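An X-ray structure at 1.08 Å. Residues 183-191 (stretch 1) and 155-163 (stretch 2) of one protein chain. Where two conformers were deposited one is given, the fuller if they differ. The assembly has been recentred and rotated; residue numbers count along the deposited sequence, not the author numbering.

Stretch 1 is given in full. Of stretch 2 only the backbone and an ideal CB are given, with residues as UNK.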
ATOM      1  N   GLY A 183     -14.716  -8.512   9.644  1.00 15.07           N
ATOM      2  CA  GLY A 183     -14.629  -9.295   8.412  1.00 13.72           C
ATOM      3  C   GLY A 183     -13.370  -8.955   7.651  1.00 11.31           C
ATOM      4  O   GLY A 183     -12.598  -8.051   8.021  1.00 11.82           O
ATOM      5  N   VAL A 184     -13.084  -9.752   6.633  1.00 11.29           N
ATOM      6  CA  VAL A 184     -11.804  -9.627   5.930  1.00 11.48           C
ATOM      7  C   VAL A 184     -11.819  -8.397   5.063  1.00 12.36           C
ATOM      8  O   VAL A 184     -12.569  -8.310   4.111  1.00 17.75           O
ATOM      9  CB  VAL A 184     -11.501 -10.904   5.128  1.00 14.38           C
ATOM     10  CG1 VAL A 184     -10.152 -10.761   4.439  1.00 16.50           C
ATOM     11  CG2 VAL A 184     -11.466 -12.165   6.038  1.00 16.75           C
ATOM     12  N   MET A 185     -10.963  -7.458   5.349  1.00 11.19           N
ATOM     13  CA  MET A 185     -10.946  -6.191   4.626  1.00 10.95           C
ATOM     14  C   MET A 185     -10.430  -6.390   3.214  1.00 10.62           C
ATOM     15  O   MET A 185      -9.433  -7.063   2.988  1.00 12.13           O
ATOM     16  CB  MET A 185      -9.981  -5.255   5.382  1.00 13.09           C
ATOM     17  CG  MET A 185     -10.367  -4.967   6.829  1.00 14.02           C
ATOM     18  SD  MET A 185      -9.219  -4.000   7.767  1.00 14.66           S
ATOM     19  CE  MET A 185      -7.778  -5.008   7.691  1.00 17.08           C
ATOM     20  N   ARG A 186     -11.081  -5.753   2.250  1.00 10.33           N
ATOM     21  CA  ARG A 186     -10.638  -5.751   0.869  1.00 10.89           C
ATOM     22  C   ARG A 186      -9.396  -4.873   0.666  1.00  9.90           C
ATOM     23  O   ARG A 186      -8.560  -5.149  -0.200  1.00 11.98           O
ATOM     24  CB  ARG A 186     -11.795  -5.231  -0.015  1.00 12.37           C
ATOM     25  CG  ARG A 186     -11.554  -5.334  -1.487  1.00 15.24           C
ATOM     26  CD  ARG A 186     -12.753  -4.835  -2.225  1.00 14.97           C
ATOM     27  NE  ARG A 186     -12.746  -5.230  -3.617  1.00 18.84           N
ATOM     28  CZ  ARG A 186     -13.390  -6.268  -4.159  1.00 24.33           C
ATOM     29  NH1 ARG A 186     -14.150  -7.128  -3.466  1.00 27.33           N
ATOM     30  NH2 ARG A 186     -13.256  -6.461  -5.467  1.00 26.85           N
ATOM     31  N   ASN A 187      -9.262  -3.811   1.444  1.00  9.47           N
ATOM     32  CA  ASN A 187      -8.146  -2.881   1.347  1.00  9.25           C
ATOM     33  C   ASN A 187      -8.132  -2.097   2.645  1.00  9.24           C
ATOM     34  O   ASN A 187      -9.163  -1.977   3.317  1.00  9.22           O
ATOM     35  CB  ASN A 187      -8.247  -1.962   0.112  1.00  9.57           C
ATOM     36  CG  ASN A 187      -7.464  -2.480  -1.070  1.00 10.97           C
ATOM     37  OD1 ASN A 187      -6.303  -2.857  -0.928  1.00 13.12           O
ATOM     38  ND2 ASN A 187      -8.063  -2.460  -2.255  1.00 11.47           N
ATOM     39  N   LEU A 188      -6.957  -1.558   2.974  1.00  9.35           N
ATOM     40  CA  LEU A 188      -6.710  -0.844   4.214  1.00  9.23           C
ATOM     41  C   LEU A 188      -5.664   0.217   3.939  1.00  9.99           C
ATOM     42  O   LEU A 188      -4.623  -0.095   3.363  1.00 11.97           O
ATOM     43  CB  LEU A 188      -6.180  -1.840   5.260  1.00 11.26           C
ATOM     44  CG  LEU A 188      -5.743  -1.276   6.599  1.00 10.62           C
ATOM     45  CD1 LEU A 188      -6.890  -0.651   7.367  1.00 11.07           C
ATOM     46  CD2 LEU A 188      -5.070  -2.362   7.438  1.00 12.55           C
ATOM     47  N   ASN A 189      -5.906   1.447   4.378  1.00  9.75           N
ATOM     48  CA  ASN A 189      -4.910   2.517   4.233  1.00 10.03           C
ATOM     49  C   ASN A 189      -4.889   3.356   5.493  1.00 10.49           C
ATOM     50  O   ASN A 189      -5.879   3.439   6.233  1.00 10.18           O
ATOM     51  CB  ASN A 189      -5.167   3.374   2.986  1.00 11.51           C
ATOM     52  CG  ASN A 189      -4.504   2.793   1.766  1.00 13.17           C
ATOM     53  OD1 ASN A 189      -3.293   2.553   1.791  1.00 15.51           O
ATOM     54  ND2 ASN A 189      -5.262   2.515   0.725  1.00 16.18           N
ATOM     55  N   ARG A 190      -3.760   4.014   5.719  1.00 12.88           N
ATOM     56  CA  ARG A 190      -3.467   4.783   6.919  1.00 12.74           C
ATOM     57  C   ARG A 190      -3.224   6.253   6.582  1.00 13.11           C
ATOM     58  O   ARG A 190      -2.645   6.565   5.533  1.00 16.26           O
ATOM     59  CB  ARG A 190      -2.201   4.197   7.579  1.00 14.74           C
ATOM     60  CG  ARG A 190      -1.930   4.769   8.954  1.00 15.01           C
ATOM     61  CD  ARG A 190      -0.646   4.170   9.514  1.00 18.05           C
ATOM     62  NE  ARG A 190      -0.472   4.402  10.942  1.00 19.68           N
ATOM     63  CZ  ARG A 190       0.138   5.465  11.468  1.00 20.45           C
ATOM     64  NH1 ARG A 190       0.622   6.430  10.688  1.00 21.69           N
ATOM     65  NH2 ARG A 190       0.225   5.564  12.790  1.00 23.03           N
ATOM     66  N   SER A 191      -3.655   7.151   7.457  1.00 11.41           N
ATOM     67  CA  SER A 191      -3.397   8.582   7.285  1.00 12.21           C
ATOM     68  C   SER A 191      -2.138   8.982   8.078  1.00 12.54           C
ATOM     69  O   SER A 191      -1.683   8.280   8.981  1.00 13.62           O
ATOM     70  CB  SER A 191      -4.586   9.395   7.741  1.00 11.90           C
ATOM     71  OG  SER A 191      -4.500   9.616   9.132  1.00 11.86           O
ATOM     72  N   UNK A 155       5.075   0.212  17.903  1.00  9.73           N
ATOM     73  CA  UNK A 155       4.526  -0.143  16.594  1.00  9.75           C
ATOM     74  C   UNK A 155       3.040  -0.407  16.763  1.00 10.22           C
ATOM     75  O   UNK A 155       2.564  -0.718  17.861  1.00 11.26           O
ATOM     76  CB  UNK A 155       5.236  -1.359  15.997  1.00  9.75           C
ATOM     77  N   UNK A 156       2.309  -0.303  15.664  1.00 10.29           N
ATOM     78  CA  UNK A 156       0.905  -0.695  15.623  1.00 10.62           C
ATOM     79  C   UNK A 156       0.686  -1.735  14.559  1.00  9.18           C
ATOM     80  O   UNK A 156       1.308  -1.707  13.513  1.00  9.81           O
ATOM     81  CB  UNK A 156       0.003   0.516  15.373  1.00 10.62           C
ATOM     82  N   UNK A 157      -0.212  -2.667  14.858  0.65 10.13           N
ATOM     83  CA  UNK A 157      -0.519  -3.789  13.989  0.65  9.72           C
ATOM     84  C   UNK A 157      -2.027  -3.902  13.797  0.65  9.20           C
ATOM     85  O   UNK A 157      -2.799  -3.730  14.747  0.65 10.06           O
ATOM     86  CB  UNK A 157       0.051  -5.088  14.562  0.65  9.72           C
ATOM     87  N   UNK A 158      -2.433  -4.209  12.578  1.00  9.44           N
ATOM     88  CA  UNK A 158      -3.838  -4.465  12.277  1.00  9.32           C
ATOM     89  C   UNK A 158      -3.925  -5.845  11.658  1.00  8.96           C
ATOM     90  O   UNK A 158      -3.137  -6.182  10.755  1.00  9.54           O
ATOM     91  CB  UNK A 158      -4.424  -3.400  11.348  1.00  9.32           C
ATOM     92  N   UNK A 159      -4.912  -6.638  12.103  1.00  9.15           N
ATOM     93  CA  UNK A 159      -5.125  -7.950  11.499  1.00  9.61           C
ATOM     94  C   UNK A 159      -6.010  -7.864  10.283  1.00  9.96           C
ATOM     95  O   UNK A 159      -6.621  -6.841   9.996  1.00 10.14           O
ATOM     96  CB  UNK A 159      -5.736  -8.916  12.515  1.00  9.61           C
ATOM     97  N   UNK A 160      -6.118  -8.998   9.573  1.00 10.63           N
ATOM     98  CA  UNK A 160      -6.919  -9.046   8.359  1.00 11.08           C
ATOM     99  C   UNK A 160      -8.402  -8.791   8.596  1.00 10.54           C
ATOM    100  O   UNK A 160      -9.101  -8.455   7.628  1.00 12.09           O
ATOM    101  CB  UNK A 160      -6.741 -10.407   7.684  1.00 11.08           C
ATOM    102  N   UNK A 161      -8.878  -8.912   9.838  1.00  9.85           N
ATOM    103  CA  UNK A 161     -10.247  -8.642  10.190  1.00 10.26           C
ATOM    104  C   UNK A 161     -10.365  -7.393  11.050  1.00  9.87           C
ATOM    105  O   UNK A 161     -11.402  -7.151  11.687  1.00 11.36           O
ATOM    106  CB  UNK A 161     -10.850  -9.847  10.915  1.00 10.26           C
ATOM    107  N   UNK A 162      -9.334  -6.528  11.036  1.00 10.16           N
ATOM    108  CA  UNK A 162      -9.462  -5.219  11.620  1.00 11.09           C
ATOM    109  C   UNK A 162      -9.235  -5.135  13.107  1.00 10.89           C
ATOM    110  O   UNK A 162      -9.507  -4.081  13.693  1.00 12.28           O
ATOM    111  CB  UNK A 162     -10.856  -4.673  11.306  1.00 11.09           C
ATOM    112  N   UNK A 163      -8.702  -6.180  13.766  1.00 10.30           N
ATOM    113  CA  UNK A 163      -8.303  -5.999  15.164  1.00 10.52           C
ATOM    114  C   UNK A 163      -7.014  -5.185  15.190  1.00  9.66           C
ATOM    115  O   UNK A 163      -6.147  -5.358  14.328  1.00 10.79           O
ATOM    116  CB  UNK A 163      -8.118  -7.343  15.871  1.00 10.52           C
TER

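Position 155 lies in a strand, and its CB has nothing of stretch 1 within 5.5 Å. The visible atoms set no preference beyond what a strand tolerates. The residue is Ala155, and it makes no contact here.

Position 156 is also extended, and its CA-to-CB bond points toward stretch 1. Nothing lies close to the CB, so a short side chain would reach no partner. Farther out is the guanidinium of Arg190, on an extended side chain with chi1 to chi3 all t. An acid of sufficient length would suit best; glutamine is also conceivable. The residue is Glu156, with chi1 p and chi2 t. Its OE1 lies at the edge of the guanidinium, near its plane. Glu156 OE1 accepts hydrogen bonds from Arg190 NE at 3.1 Å and from Arg190 NH2 at 2.9 Å, and the pair forms a salt bridge.

Position 157 follows the strand alternation and is out of reach of stretch 1. Many side chains would fit. The residue is Met157.

Position 158 points toward stretch 1 again. Its ideal CB is 4.1 Å from Leu188 CD2 and 5.2 Å from Met185 CE. Both neighbours are apolar, so valine, isoleucine, leucine or methionine would be reasonable, with beta-branching favoured by the strand. The residue is Ile158. Ile158 CG2 packs 4.0 Å from Leu188 CD2 and 4.1 Å from Met185 CE, so one methyl group touches both side chains.

Position 159 ends the strand and starts a type I turn that runs to 162. Its CB points away from stretch 1, which therefore says little about the side chain. Serine, threonine, aspartate or asparagine could brace the turn. The residue is Thr159. Thr159 OG1 accepts a hydrogen bond from the N of 163 and a weak one from the N of 161. Thr159 O lies 3.2 Å from Met185 CE.

Position 160 has turn angles of -64/-18, and its CB points sideways, 4.7 Å from Val184 CG1. Asparagine, aspartate, serine or proline could suit. The residue is Asn160. Asn160 O accepts a hydrogen bond from Met185 N at 3.1 Å and a CA-H...O contact from Val184 CA at 3.4 Å. Asn160 ND2 lies 4.2 Å from Val184 CG2.

Position 161 also points sideways, with its CB 3.8 Å from Gly183 O. Serine, threonine or asparagine suit these turn angles; a modest apolar residue could also pack toward Val184. The residue is Val161. Val161 CG1 meets Val184 CG2 at 4.0 Å, and Val161 CA makes a CA-H...O contact with Gly183 O at 3.3 Å.

Position 162 has angles of 84/12. A CB would jam against the preceding carbonyl O and sit 4.0 Å from Met185 SD. Glycine is expected, and Gly162 is found. Gly162 N donates to Thr159 O at 2.9 Å, closing the turn.

Position 163 is out of reach, so many side chains would do. The residue is Ala163. Ala163 N donates to Thr159 OG1 at 3.2 Å, and Ala163 O accepts from Thr159 N at 2.8 Å.

Stretch 2 (155-163) AEMITNVGA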
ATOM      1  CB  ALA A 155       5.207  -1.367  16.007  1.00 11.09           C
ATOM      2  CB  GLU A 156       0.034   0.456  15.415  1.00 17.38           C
ATOM      3  CG  GLU A 156       0.256   1.341  14.375  1.00 22.49           C
ATOM      4  CD  GLU A 156      -0.508   2.648  14.624  1.00 27.15           C
ATOM      5  OE1 GLU A 156      -1.083   3.156  13.662  1.00 26.22           O
ATOM      6  OE2 GLU A 156      -0.591   3.171  15.773  1.00 28.61           O
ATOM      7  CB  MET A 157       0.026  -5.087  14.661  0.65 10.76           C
ATOM      8  CG  MET A 157      -0.328  -6.344  13.859  0.65 12.16           C
ATOM      9  SD  MET A 157       0.431  -7.853  14.383  0.65 14.93           S
ATOM     10  CE  MET A 157      -0.054  -7.929  16.119  0.65 16.70           C
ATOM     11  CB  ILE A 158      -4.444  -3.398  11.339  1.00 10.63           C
ATOM     12  CG1 ILE A 158      -4.249  -2.036  12.003  1.00 14.71           C
ATOM     13  CG2 ILE A 158      -5.938  -3.680  11.122  1.00 10.99           C
ATOM     14  CD1 ILE A 158      -5.056  -0.909  11.379  1.00 15.12           C
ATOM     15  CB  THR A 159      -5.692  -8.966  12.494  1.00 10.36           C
ATOM     16  OG1 THR A 159      -7.072  -8.683  12.701  1.00  9.82           O
ATOM     17  CG2 THR A 159      -4.920  -8.972  13.825  1.00 12.48           C
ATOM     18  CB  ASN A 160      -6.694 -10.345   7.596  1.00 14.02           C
ATOM     19  CG  ASN A 160      -7.158 -11.511   8.304  1.00 16.43           C
ATOM     20  OD1 ASN A 160      -7.205 -11.566   9.502  1.00 16.98           O
ATOM     21  ND2 ASN A 160      -7.507 -12.532   7.537  1.00 22.86           N
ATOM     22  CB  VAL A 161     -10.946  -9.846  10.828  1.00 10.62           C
ATOM     23  CG1 VAL A 161     -11.046 -10.978   9.788  1.00 11.12           C
ATOM     24  CG2 VAL A 161     -10.253 -10.296  12.096  1.00 11.57           C
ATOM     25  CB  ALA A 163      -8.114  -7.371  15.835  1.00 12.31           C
TER
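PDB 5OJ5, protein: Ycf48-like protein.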